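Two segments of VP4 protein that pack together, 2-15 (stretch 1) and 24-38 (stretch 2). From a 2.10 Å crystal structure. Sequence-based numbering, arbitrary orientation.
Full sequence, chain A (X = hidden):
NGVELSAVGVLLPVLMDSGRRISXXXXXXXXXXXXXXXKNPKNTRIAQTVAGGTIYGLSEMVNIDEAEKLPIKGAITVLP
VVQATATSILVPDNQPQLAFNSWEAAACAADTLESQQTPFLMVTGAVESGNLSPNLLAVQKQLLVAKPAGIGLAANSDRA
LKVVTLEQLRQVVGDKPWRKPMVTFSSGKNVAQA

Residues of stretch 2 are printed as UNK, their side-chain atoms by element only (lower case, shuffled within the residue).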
# COMPACT_ATOMS: atom_id res chain seq x y z
N GLY A 2 -10.48 -3.21 16.16
CA GLY A 2 -9.81 -3.68 14.95
C GLY A 2 -9.49 -5.16 15.09
O GLY A 2 -9.77 -5.81 16.13
N VAL A 3 -8.87 -5.70 14.06
CA VAL A 3 -8.54 -7.10 14.04
C VAL A 3 -7.04 -7.22 13.75
O VAL A 3 -6.50 -6.50 12.88
CB VAL A 3 -9.40 -7.79 12.95
CG1 VAL A 3 -9.11 -9.32 12.86
CG2 VAL A 3 -10.90 -7.65 13.34
N GLU A 4 -6.35 -8.12 14.46
CA GLU A 4 -4.96 -8.40 14.16
C GLU A 4 -4.88 -9.65 13.29
O GLU A 4 -5.40 -10.70 13.68
CB GLU A 4 -4.16 -8.68 15.42
CG GLU A 4 -2.66 -8.80 15.08
CD GLU A 4 -1.99 -10.07 15.64
OE1 GLU A 4 -0.98 -9.89 16.37
OE2 GLU A 4 -2.44 -11.24 15.36
N LEU A 5 -4.16 -9.58 12.17
CA LEU A 5 -4.16 -10.68 11.20
C LEU A 5 -2.72 -11.07 10.91
O LEU A 5 -1.84 -10.20 10.84
CB LEU A 5 -4.84 -10.23 9.87
CG LEU A 5 -6.21 -9.55 9.97
CD1 LEU A 5 -6.63 -9.02 8.64
CD2 LEU A 5 -7.26 -10.58 10.52
N SER A 6 -2.45 -12.38 10.77
CA SER A 6 -1.19 -12.86 10.19
C SER A 6 -1.26 -12.50 8.75
O SER A 6 -2.22 -12.84 8.11
CB SER A 6 -1.14 -14.40 10.19
OG SER A 6 -1.03 -14.81 11.51
N ALA A 7 -0.26 -11.89 8.19
CA ALA A 7 -0.39 -11.38 6.82
C ALA A 7 0.95 -10.99 6.37
O ALA A 7 1.80 -10.54 7.16
CB ALA A 7 -1.26 -10.09 6.81
N VAL A 8 1.13 -11.11 5.08
CA VAL A 8 2.36 -10.69 4.46
C VAL A 8 1.95 -9.81 3.27
O VAL A 8 0.97 -10.10 2.60
CB VAL A 8 3.20 -11.95 4.07
CG1 VAL A 8 4.29 -11.63 3.05
CG2 VAL A 8 3.82 -12.57 5.37
N GLY A 9 2.67 -8.72 3.06
CA GLY A 9 2.40 -7.85 1.93
C GLY A 9 3.36 -6.69 1.92
O GLY A 9 4.47 -6.80 2.46
N VAL A 10 2.95 -5.57 1.31
CA VAL A 10 3.85 -4.44 1.21
C VAL A 10 3.11 -3.15 1.62
O VAL A 10 1.98 -2.88 1.13
CB VAL A 10 4.46 -4.33 -0.25
CG1 VAL A 10 5.26 -3.02 -0.41
CG2 VAL A 10 5.37 -5.56 -0.56
N LEU A 11 3.74 -2.41 2.54
CA LEU A 11 3.14 -1.23 3.10
C LEU A 11 3.14 -0.06 2.08
O LEU A 11 4.06 0.08 1.31
CB LEU A 11 3.96 -0.79 4.32
CG LEU A 11 3.62 -1.64 5.56
CD1 LEU A 11 4.63 -1.32 6.61
CD2 LEU A 11 2.21 -1.35 6.03
N LEU A 12 2.14 0.78 2.14
CA LEU A 12 2.12 1.97 1.28
C LEU A 12 1.56 3.14 2.11
O LEU A 12 0.58 2.98 2.84
CB LEU A 12 1.28 1.74 -0.02
CG LEU A 12 -0.20 1.42 0.23
CD1 LEU A 12 -1.05 2.56 -0.33
CD2 LEU A 12 -0.67 0.07 -0.44
N PRO A 13 2.16 4.31 1.97
CA PRO A 13 1.67 5.50 2.68
C PRO A 13 0.44 6.12 2.01
O PRO A 13 0.29 6.06 0.80
CB PRO A 13 2.89 6.47 2.63
CG PRO A 13 3.53 6.17 1.34
CD PRO A 13 3.37 4.61 1.16
N VAL A 14 -0.47 6.67 2.82
CA VAL A 14 -1.59 7.45 2.31
C VAL A 14 -1.69 8.76 3.05
O VAL A 14 -1.22 8.88 4.17
CB VAL A 14 -2.98 6.69 2.43
CG1 VAL A 14 -2.91 5.43 1.64
CG2 VAL A 14 -3.36 6.42 3.98
N LEU A 15 -2.30 9.74 2.41
CA LEU A 15 -2.56 11.04 3.00
C LEU A 15 -4.05 11.30 3.11
O LEU A 15 -4.79 10.85 2.24
CB LEU A 15 -1.93 12.14 2.14
CG LEU A 15 -0.41 12.02 1.93
CD1 LEU A 15 -0.02 13.22 1.03
CD2 LEU A 15 0.36 12.08 3.23
N UNK A 24 -1.27 11.65 7.78
CA UNK A 24 -0.72 10.53 7.06
C UNK A 24 -1.16 9.22 7.72
O UNK A 24 -1.47 9.22 8.90
N UNK A 25 -1.26 8.16 6.92
CA UNK A 25 -1.48 6.82 7.43
C UNK A 25 -0.89 5.76 6.49
O UNK A 25 -0.09 6.07 5.61
N UNK A 26 -1.37 4.51 6.59
CA UNK A 26 -0.79 3.45 5.79
C UNK A 26 -1.85 2.47 5.41
O UNK A 26 -2.78 2.27 6.16
c UNK A 26 0.31 2.75 6.58
N UNK A 27 -1.68 1.86 4.24
CA UNK A 27 -2.46 0.68 3.89
C UNK A 27 -1.38 -0.35 3.64
O UNK A 27 -0.19 -0.00 3.54
c UNK A 27 -5.83 0.87 2.35
c UNK A 27 -4.78 2.74 3.40
c UNK A 27 -4.65 1.53 2.78
c UNK A 27 -7.23 2.71 3.14
c UNK A 27 -6.04 3.35 3.62
c UNK A 27 -7.13 1.46 2.55
c UNK A 27 -3.29 0.88 2.57
N UNK A 28 -1.79 -1.59 3.55
CA UNK A 28 -0.89 -2.63 3.08
C UNK A 28 -1.58 -3.31 1.91
O UNK A 28 -2.80 -3.54 1.94
c UNK A 28 -0.67 -3.68 4.20
c UNK A 28 2.01 -5.07 5.90
c UNK A 28 0.27 -4.75 3.65
se UNK A 28 0.78 -6.18 4.93
N UNK A 29 -0.83 -3.57 0.85
CA UNK A 29 -1.33 -4.44 -0.23
C UNK A 29 -1.02 -5.88 0.29
O UNK A 29 0.14 -6.31 0.27
c UNK A 29 -0.52 -4.20 -1.54
N UNK A 30 -2.05 -6.60 0.75
CA UNK A 30 -1.80 -7.86 1.44
C UNK A 30 -2.01 -8.98 0.43
O UNK A 30 -2.93 -8.95 -0.42
c UNK A 30 -2.50 -9.48 3.37
c UNK A 30 -2.87 -6.88 3.51
c UNK A 30 -2.81 -8.08 2.58
N UNK A 31 -1.21 -10.02 0.53
CA UNK A 31 -1.39 -11.16 -0.35
C UNK A 31 -2.60 -11.97 0.09
O UNK A 31 -2.72 -12.30 1.26
c UNK A 31 1.07 -11.37 -0.89
c UNK A 31 -0.18 -12.06 -0.32
c UNK A 31 2.26 -12.36 -0.67
c UNK A 31 2.11 -13.52 -1.64
n UNK A 31 3.02 -13.24 -2.83
N UNK A 32 -3.45 -12.33 -0.88
CA UNK A 32 -4.64 -13.12 -0.59
C UNK A 32 -5.93 -12.27 -0.60
O UNK A 32 -5.90 -11.02 -0.71
N UNK A 33 -7.04 -12.99 -0.53
CA UNK A 33 -8.33 -12.43 -0.51
C UNK A 33 -8.72 -12.22 0.98
O UNK A 33 -9.15 -13.17 1.67
c UNK A 33 -10.85 -12.97 -1.00
o UNK A 33 -11.77 -13.75 -1.44
o UNK A 33 -11.14 -11.89 -0.40
c UNK A 33 -9.33 -13.35 -1.28
N UNK A 34 -8.64 -10.98 1.43
CA UNK A 34 -9.03 -10.61 2.80
C UNK A 34 -10.24 -9.67 2.77
O UNK A 34 -10.45 -8.91 3.72
c UNK A 34 -5.80 -11.55 2.96
c UNK A 34 -6.74 -10.99 4.07
c UNK A 34 -7.83 -9.97 3.55
c UNK A 34 -5.86 -10.29 5.12
N UNK A 35 -11.10 -9.80 1.72
CA UNK A 35 -12.22 -8.84 1.52
C UNK A 35 -13.24 -8.90 2.67
O UNK A 35 -14.01 -7.97 2.85
o UNK A 35 -13.41 -10.54 0.30
c UNK A 35 -12.97 -9.16 0.25
N UNK A 36 -13.21 -9.97 3.47
CA UNK A 36 -14.12 -10.03 4.60
C UNK A 36 -13.69 -9.03 5.71
O UNK A 36 -14.44 -8.76 6.62
c UNK A 36 -12.91 -11.91 5.90
o UNK A 36 -10.71 -12.99 5.57
c UNK A 36 -11.74 -12.49 4.95
o UNK A 36 -11.84 -12.46 3.65
c UNK A 36 -14.21 -11.47 5.13
N UNK A 37 -12.49 -8.47 5.63
CA UNK A 37 -12.05 -7.47 6.60
C UNK A 37 -12.26 -6.02 6.13
O UNK A 37 -11.99 -5.05 6.88
c UNK A 37 -9.91 -10.25 7.12
n UNK A 37 -10.05 -11.20 8.11
c UNK A 37 -10.70 -10.67 9.14
c UNK A 37 -10.43 -9.09 7.61
n UNK A 37 -10.97 -9.40 8.85
c UNK A 37 -10.60 -7.74 6.99
N UNK A 38 -12.80 -5.86 4.93
CA UNK A 38 -13.13 -4.51 4.43
C UNK A 38 -14.35 -4.00 5.19
O UNK A 38 -15.40 -4.62 5.17
c UNK A 38 -13.91 -3.08 2.47
c UNK A 38 -13.37 -4.49 2.92
c UNK A 38 -12.38 -5.44 0.74
c UNK A 38 -12.11 -4.98 2.20
O HOH W 1 -0.91 -12.59 3.62

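Position 24 carries no side-chain atoms; its CA lies 3.4 Å from Val 14 O and 4.3 Å from Leu 15 CD2, and it is Gly 24. Position 25 is equally bare. Its backbone makes two hydrogen bonds with Val 14, N donating to Val 14 O at 2.8 Å and O accepting from Val 14 N at 2.9 Å, and the residue is Gly 25. At position 26 the side chain is a single carbon, CB; the residue sits across from Pro 13, and its CA approaches Leu 12 O at 3.3 Å in a CA-H...O contact. It is Ala 26.

Position 27 has one carbon followed by a ring of six carbons, with no heteroatom; a ring carbon lies against Val 14 and the first carbon against Leu 12. This is Phe 27. Its CD1 is 3.7 Å from Val 14 CG1 and its CB 3.9 Å from Leu 12 CG, so the side chain packs on the face that carries Leu 12 and Val 14. Phe 27 N donates a hydrogen bond to Leu 12 O (2.9 Å), and Phe 27 O accepts one from Leu 12 N (2.8 Å). Position 28 holds an unbranched chain of two carbons, selenium and a terminal carbon; the selenium lies near the backbone of Gly 9 and the last carbon meets Leu 11, on the same face. It is selenomethionine, Met 28, with CE 3.7 Å from Leu 11 CD2 and SE 3.7 Å from Gly 9 N. Position 29 returns to one carbon, CB, 4.4 Å from Leu 12 CD2; its N donates to Val 10 O at 2.9 Å and its O accepts from Val 10 N at 3.1 Å. It is Ala 29.

Position 30 shows three carbons, forked at CB, with a methyl touching Ala 7: Val 30, whose CG1 is 3.7 Å from Ala 7 CB. At position 31 four carbons in a row end in nitrogen; the chain passes Val 8 before its end leads away, and the backbone N donates to Val 8 O at 3.0 Å in a nearly linear hydrogen bond. This is Lys 31, its CD 4.3 Å from Val 8 CG1. A water accepts from Val 8 N at 2.9 Å and donates to Lys 31 O at 3.0 Å.

Position 32 lacks a side chain and touches nothing on stretch 1. With phi at 104° and psi at 171°, a CB would be jammed against the preceding carbonyl, as befits Gly 32. Position 33 has two carbons, the second bearing two oxygens, out of reach: Asp 33. Position 34 has four carbons forked at the second, one tip against Leu 5: Leu 34, with CD2 3.8 Å from Leu 5 CD1. Position 35, one carbon and one oxygen, is Ser 35, whose OG donates to Asp 33 OD2 at 2.7 Å. Position 36, three carbons, the third bearing two oxygens, without contact, is Glu 36. Position 37 bears one carbon, then a five-membered ring of three carbons and two nitrogens, with Leu 5 over one face: His 37, its CE1 3.7 Å from Leu 5 CD2. Position 38, four carbons forked at the first, one arm two carbons long, out of reach, is Ile 38.

The hydrogen-bonded pairs Val 10/Ala 29, Leu 12/Phe 27 and Val 14/Gly 25 alternate with non-hydrogen-bonded ones, where CA-H...O contacts form. Side chains alternate likewise, Leu 12, Val 14 and Phe 27 on one face, Leu 11 and Met 28 on the other. Gly 9 CA comes within 4.2 Å of Val 30 CA; a CB on Gly 9 would clash with Ala 29 O. Beyond the ladder, Leu 5 packs against Leu 34 and His 37.

Stretch 2 24-38: GGAFMAVKGDLSEHI
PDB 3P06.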